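Endo-1,4-beta-xylanase (PDB 7AX7) removes acetyl groups from acetylated xylan with the help of a bound cobalt ion, as the carbohydrate esterase domain of a multidomain xylanase. Local coordinates at residues Ala7-Asp12 with Gly147-Leu152; Lys31-Leu36 with Gly56-Ser61. All coordinates share one frame; numbering follows the deposited sequence.

Contact 1. Residues Ala7-Asp12 with Gly147-Leu152; sequences ALTFDD and GQIILL. With CO (cobalt (II) ion), chain B.
Ala7 to Asp11 and Gln148 to Leu152 hydrogen-bond as parallel neighbours in one sheet, their axes 29° apart. The backbone bonds alternate from Ala7 N to Gln148 O at one end to Asp11 N and Leu152 O, 2.9 Å apart, at the other.

Thr9 OG1 gives a bond of 2.7 Å to Ile150 O, approaching from above the carbonyl plane; as Thr9 N bonds there too, this oxygen is gripped twice by one residue. With chi1 70°, the hydroxyl lies between the backbone N and carbonyl carbon, which brings it over that acceptor; Arg100 also bonds it.

The two strands belong to the parallel sheet of the NodB-homology deacetylase fold, and strand 4-11 leads directly into the metal site. There Asp12 OD1 binds cobalt at 2.1 Å, with His62 and His66 as further ligands.

Apolar contacts divide between the two faces. On one, Leu8 CD2 meets Leu152 CD1 at 3.8 Å, and Phe10 CD1 lies 3.7 Å from Leu152 CB, the two side chains running alongside each other. On the other, Thr9 CG2 touches Ile149 CG2 at 3.7 Å.

A polar group meets an apolar one where Asp11, whose OD1 forms a salt bridge with Arg100, lies across Leu151 at about a right angle, with Asp11 OD2 3.7 Å from Leu151 CD1.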
loop_
_atom_site.group_PDB
_atom_site.type_symbol
_atom_site.label_atom_id
_atom_site.label_comp_id
_atom_site.label_asym_id
_atom_site.label_seq_id
_atom_site.Cartn_x
_atom_site.Cartn_y
_atom_site.Cartn_z
ATOM N N ALA A 7 1.402 -8.645 4.562
ATOM C CA ALA A 7 1.826 -7.522 3.731
ATOM C C ALA A 7 1.168 -6.272 4.300
ATOM O O ALA A 7 -0.008 -6.006 4.016
ATOM C CB ALA A 7 1.459 -7.747 2.265
ATOM N N LEU A 8 1.918 -5.537 5.128
ATOM C CA LEU A 8 1.473 -4.233 5.598
ATOM C C LEU A 8 1.603 -3.220 4.470
ATOM O O LEU A 8 2.649 -3.145 3.820
ATOM C CB LEU A 8 2.302 -3.785 6.804
ATOM C CG LEU A 8 2.011 -4.379 8.182
ATOM C CD1 LEU A 8 2.982 -3.797 9.214
ATOM C CD2 LEU A 8 0.574 -4.115 8.602
ATOM N N THR A 9 0.546 -2.442 4.226
ATOM C CA THR A 9 0.536 -1.532 3.088
ATOM C C THR A 9 -0.069 -0.195 3.501
ATOM O O THR A 9 -0.942 -0.126 4.371
ATOM C CB THR A 9 -0.234 -2.113 1.871
ATOM O OG1 THR A 9 -1.639 -2.159 2.153
ATOM C CG2 THR A 9 0.252 -3.516 1.541
ATOM N N PHE A 10 0.398 0.869 2.850
ATOM C CA PHE A 10 0.048 2.233 3.223
ATOM C C PHE A 10 -0.380 3.017 1.990
ATOM O O PHE A 10 0.350 3.054 0.991
ATOM C CB PHE A 10 1.234 2.925 3.911
ATOM C CG PHE A 10 1.608 2.320 5.236
ATOM C CD1 PHE A 10 1.016 2.769 6.413
ATOM C CD2 PHE A 10 2.559 1.308 5.309
ATOM C CE1 PHE A 10 1.359 2.227 7.639
ATOM C CE2 PHE A 10 2.914 0.751 6.541
ATOM C CZ PHE A 10 2.312 1.212 7.707
ATOM N N ASP A 11 -1.549 3.654 2.075
ATOM C CA ASP A 11 -2.126 4.484 1.022
ATOM C C ASP A 11 -1.970 5.975 1.320
ATOM O O ASP A 11 -2.053 6.404 2.476
ATOM C CB ASP A 11 -3.626 4.208 0.861
ATOM C CG ASP A 11 -3.926 2.986 0.031
ATOM O OD1 ASP A 11 -2.975 2.331 -0.462
ATOM O OD2 ASP A 11 -5.136 2.694 -0.136
ATOM N N ASP A 12 -1.768 6.759 0.247
ATOM C CA ASP A 12 -2.030 8.197 0.178
ATOM C C ASP A 12 -0.789 9.074 0.368
ATOM O O ASP A 12 -0.891 10.304 0.299
ATOM C CB ASP A 12 -3.100 8.608 1.197
ATOM C CG ASP A 12 -4.487 8.047 0.869
ATOM O OD1 ASP A 12 -4.650 7.333 -0.147
ATOM O OD2 ASP A 12 -5.425 8.319 1.640
ATOM N N GLY A 147 -0.820 -14.841 4.307
ATOM C CA GLY A 147 -1.027 -14.351 2.957
ATOM C C GLY A 147 -1.832 -13.075 2.827
ATOM O O GLY A 147 -2.049 -12.616 1.699
ATOM N N GLN A 148 -2.253 -12.468 3.938
ATOM C CA GLN A 148 -3.189 -11.347 3.900
ATOM C C GLN A 148 -2.484 -10.015 3.671
ATOM O O GLN A 148 -1.390 -9.765 4.193
ATOM C CB GLN A 148 -3.986 -11.273 5.206
ATOM C CG GLN A 148 -5.226 -10.384 5.139
ATOM C CD GLN A 148 -6.311 -10.957 4.222
ATOM O OE1 GLN A 148 -6.349 -12.162 3.962
ATOM N NE2 GLN A 148 -7.191 -10.092 3.733
ATOM N N ILE A 149 -3.134 -9.154 2.906
ATOM C CA ILE A 149 -2.708 -7.778 2.697
ATOM C C ILE A 149 -3.549 -6.900 3.610
ATOM O O ILE A 149 -4.773 -7.057 3.668
ATOM C CB ILE A 149 -2.877 -7.363 1.222
ATOM C CG1 ILE A 149 -2.014 -8.244 0.309
ATOM C CG2 ILE A 149 -2.571 -5.872 1.023
ATOM C CD1 ILE A 149 -2.440 -8.215 -1.174
ATOM N N ILE A 150 -2.904 -5.980 4.321
ATOM C CA ILE A 150 -3.580 -5.103 5.270
ATOM C C ILE A 150 -3.394 -3.656 4.818
ATOM O O ILE A 150 -2.273 -3.231 4.509
ATOM C CB ILE A 150 -3.072 -5.322 6.706
ATOM C CG1 ILE A 150 -3.411 -6.749 7.164
ATOM C CG2 ILE A 150 -3.694 -4.303 7.672
ATOM C CD1 ILE A 150 -2.790 -7.134 8.495
ATOM N N LEU A 151 -4.499 -2.916 4.766
ATOM C CA LEU A 151 -4.530 -1.566 4.216
ATOM C C LEU A 151 -4.546 -0.551 5.354
ATOM O O LEU A 151 -5.486 -0.530 6.160
ATOM C CB LEU A 151 -5.749 -1.390 3.308
ATOM C CG LEU A 151 -5.858 -0.115 2.464
ATOM C CD1 LEU A 151 -6.795 -0.339 1.288
ATOM C CD2 LEU A 151 -6.316 1.079 3.298
ATOM N N LEU A 152 -3.502 0.278 5.419
ATOM C CA LEU A 152 -3.401 1.421 6.320
ATOM C C LEU A 152 -3.208 2.686 5.476
ATOM O O LEU A 152 -3.083 2.614 4.254
ATOM C CB LEU A 152 -2.255 1.216 7.317
ATOM C CG LEU A 152 -2.284 -0.063 8.177
ATOM C CD1 LEU A 152 -1.649 -1.240 7.442
ATOM C CD2 LEU A 152 -1.579 0.148 9.500
HETATM CO CO CO B . -6.497 6.516 -0.861
#

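Contact 2. Residues Lys31-Leu36 with Gly56-Ser61; sequences KATFFL and GCELAS
Phe35 lies against Ala60, whose CB sits 3.6 Å from the ring centroid and 23° off the ring normal, a CH-pi contact over one face. Ser61 O meets the same ring in its plane, 3.4 Å from Phe35 CD2. Chi1 of -69° sets CG anti to the carbonyl carbon, and chi2 of 78° turns the ring's face to that methyl; Arg100 makes a cation-pi contact with the Phe35 ring. An alanine in place of Phe35 would probably leave the Ala60 methyl without its aromatic cover and Arg100 without its pi partner.

Phe34, on the other face of the sheet, offers its edge: CE1 is 3.8 Å from Cys57 CB, and Cys57 SG lies beside the ring, 5.2 Å from its centroid. Leu36 CD1 reaches Leu59 CD2 at 4.2 Å. Thr33 and Glu58 run side by side; Thr33 OG1 bonds Val182 N and Glu58 OE2 bonds Ser183 OG.

Four backbone bonds join strands 33-36 and 58-61, which helix 46-54 connects in a beta-alpha-beta unit. The Phe34, Leu36 and Leu59 side chains thus meet their partners through apolar contacts, whereas the other face combines Thr33 and Glu58 with Phe35, in contact with both Ala60 and Arg100 near the cobalt.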
loop_
_atom_site.group_PDB
_atom_site.type_symbol
_atom_site.label_atom_id
_atom_site.label_comp_id
_atom_site.label_asym_id
_atom_site.label_seq_id
_atom_site.Cartn_x
_atom_site.Cartn_y
_atom_site.Cartn_z
ATOM N N LYS A 31 9.625 -4.383 6.380
ATOM C CA LYS A 31 9.343 -3.732 5.108
ATOM C C LYS A 31 7.834 -3.628 4.899
ATOM O O LYS A 31 7.058 -4.413 5.450
ATOM C CB LYS A 31 9.991 -4.499 3.952
ATOM C CG LYS A 31 11.516 -4.391 3.938
ATOM C CD LYS A 31 12.143 -5.307 2.893
ATOM C CE LYS A 31 11.950 -6.780 3.238
ATOM N NZ LYS A 31 12.601 -7.622 2.203
ATOM N N ALA A 32 7.424 -2.636 4.112
ATOM C CA ALA A 32 6.019 -2.409 3.796
ATOM C C ALA A 32 5.919 -1.967 2.345
ATOM O O ALA A 32 6.928 -1.773 1.661
ATOM C CB ALA A 32 5.389 -1.368 4.728
ATOM N N THR A 33 4.686 -1.808 1.875
ATOM C CA THR A 33 4.401 -1.346 0.521
ATOM C C THR A 33 3.613 -0.049 0.607
ATOM O O THR A 33 2.633 0.035 1.353
ATOM C CB THR A 33 3.604 -2.404 -0.265
ATOM O OG1 THR A 33 4.290 -3.657 -0.199
ATOM C CG2 THR A 33 3.417 -1.999 -1.737
ATOM N N PHE A 34 4.037 0.959 -0.153
ATOM C CA PHE A 34 3.410 2.279 -0.148
ATOM C C PHE A 34 2.811 2.539 -1.520
ATOM O O PHE A 34 3.543 2.678 -2.511
ATOM C CB PHE A 34 4.421 3.366 0.223
ATOM C CG PHE A 34 4.929 3.251 1.630
ATOM C CD1 PHE A 34 6.020 2.438 1.931
ATOM C CD2 PHE A 34 4.304 3.939 2.659
ATOM C CE1 PHE A 34 6.481 2.324 3.241
ATOM C CE2 PHE A 34 4.757 3.838 3.964
ATOM C CZ PHE A 34 5.844 3.023 4.262
ATOM N N PHE A 35 1.482 2.610 -1.565
ATOM C CA PHE A 35 0.747 2.963 -2.770
ATOM C C PHE A 35 0.660 4.482 -2.827
ATOM O O PHE A 35 -0.071 5.109 -2.045
ATOM C CB PHE A 35 -0.630 2.300 -2.761
ATOM C CG PHE A 35 -0.577 0.802 -2.928
ATOM C CD1 PHE A 35 -0.248 -0.017 -1.860
ATOM C CD2 PHE A 35 -0.855 0.216 -4.159
ATOM C CE1 PHE A 35 -0.192 -1.409 -2.011
ATOM C CE2 PHE A 35 -0.802 -1.177 -4.325
ATOM C CZ PHE A 35 -0.463 -1.990 -3.246
ATOM N N LEU A 36 1.417 5.074 -3.739
ATOM C CA LEU A 36 1.610 6.510 -3.737
ATOM C C LEU A 36 0.614 7.195 -4.659
ATOM O O LEU A 36 0.226 6.665 -5.706
ATOM C CB LEU A 36 3.033 6.874 -4.167
ATOM C CG LEU A 36 4.215 6.180 -3.473
ATOM C CD1 LEU A 36 5.522 6.683 -4.077
ATOM C CD2 LEU A 36 4.192 6.411 -1.977
ATOM N N GLY A 56 14.184 -0.822 1.241
ATOM C CA GLY A 56 13.548 -1.947 0.587
ATOM C C GLY A 56 12.043 -1.976 0.706
ATOM O O GLY A 56 11.443 -3.047 0.577
ATOM N N CYS A 57 11.410 -0.839 0.981
ATOM C CA CYS A 57 9.958 -0.768 0.933
ATOM C C CYS A 57 9.532 -0.621 -0.514
ATOM O O CYS A 57 10.180 0.079 -1.292
ATOM C CB CYS A 57 9.426 0.399 1.765
ATOM S SG CYS A 57 9.718 0.236 3.556
ATOM N N GLU A 58 8.451 -1.301 -0.875
ATOM C CA GLU A 58 7.984 -1.305 -2.252
ATOM C C GLU A 58 7.112 -0.089 -2.523
ATOM O O GLU A 58 6.265 0.278 -1.705
ATOM C CB GLU A 58 7.189 -2.576 -2.549
ATOM C CG GLU A 58 6.628 -2.604 -3.969
ATOM C CD GLU A 58 6.133 -3.978 -4.381
ATOM O OE1 GLU A 58 5.863 -4.811 -3.489
ATOM O OE2 GLU A 58 6.023 -4.228 -5.607
ATOM N N LEU A 59 7.308 0.524 -3.685
ATOM C CA LEU A 59 6.476 1.637 -4.118
ATOM C C LEU A 59 5.495 1.158 -5.195
ATOM O O LEU A 59 5.890 0.487 -6.158
ATOM C CB LEU A 59 7.339 2.795 -4.627
ATOM C CG LEU A 59 8.427 3.331 -3.679
ATOM C CD1 LEU A 59 9.139 4.539 -4.288
ATOM C CD2 LEU A 59 7.855 3.690 -2.308
ATOM N N ALA A 60 4.219 1.506 -5.025
ATOM C CA ALA A 60 3.131 1.076 -5.901
ATOM C C ALA A 60 2.245 2.283 -6.234
ATOM O O ALA A 60 2.441 3.388 -5.726
ATOM C CB ALA A 60 2.313 -0.054 -5.246
ATOM N N SER A 61 1.256 2.067 -7.089
ATOM C CA SER A 61 0.460 3.147 -7.665
ATOM C C SER A 61 -0.875 3.289 -6.941
ATOM O O SER A 61 -1.580 2.297 -6.723
ATOM C CB SER A 61 0.218 2.886 -9.150
ATOM O OG SER A 61 -0.630 3.882 -9.698
#

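Strands 4-11 and 33-36 are neighbours in one parallel sheet, so contact 1 and contact 2 continue each other, their centres about 9 Å apart. Two probable backbone hydrogen bonds join them: Phe10 N to Thr33 O and Phe10 O to Phe35 N, each 2.8 Å. Asp11 OD1 packs 3.3 Å from Phe35 CB, and the rings of Phe10 and Phe34 meet with planes about 15° apart. Along the chain, contact 2 is nested inside the loop closed by contact 1. Both lead toward the cobalt: Asp12 follows the strand of contact 1, His62 comes directly after 56-61, and the Phe35 side chain is about 7 Å from the ion. Arg100 reaches Thr9, Asp11 and Phe35, thereby linking the two contacts.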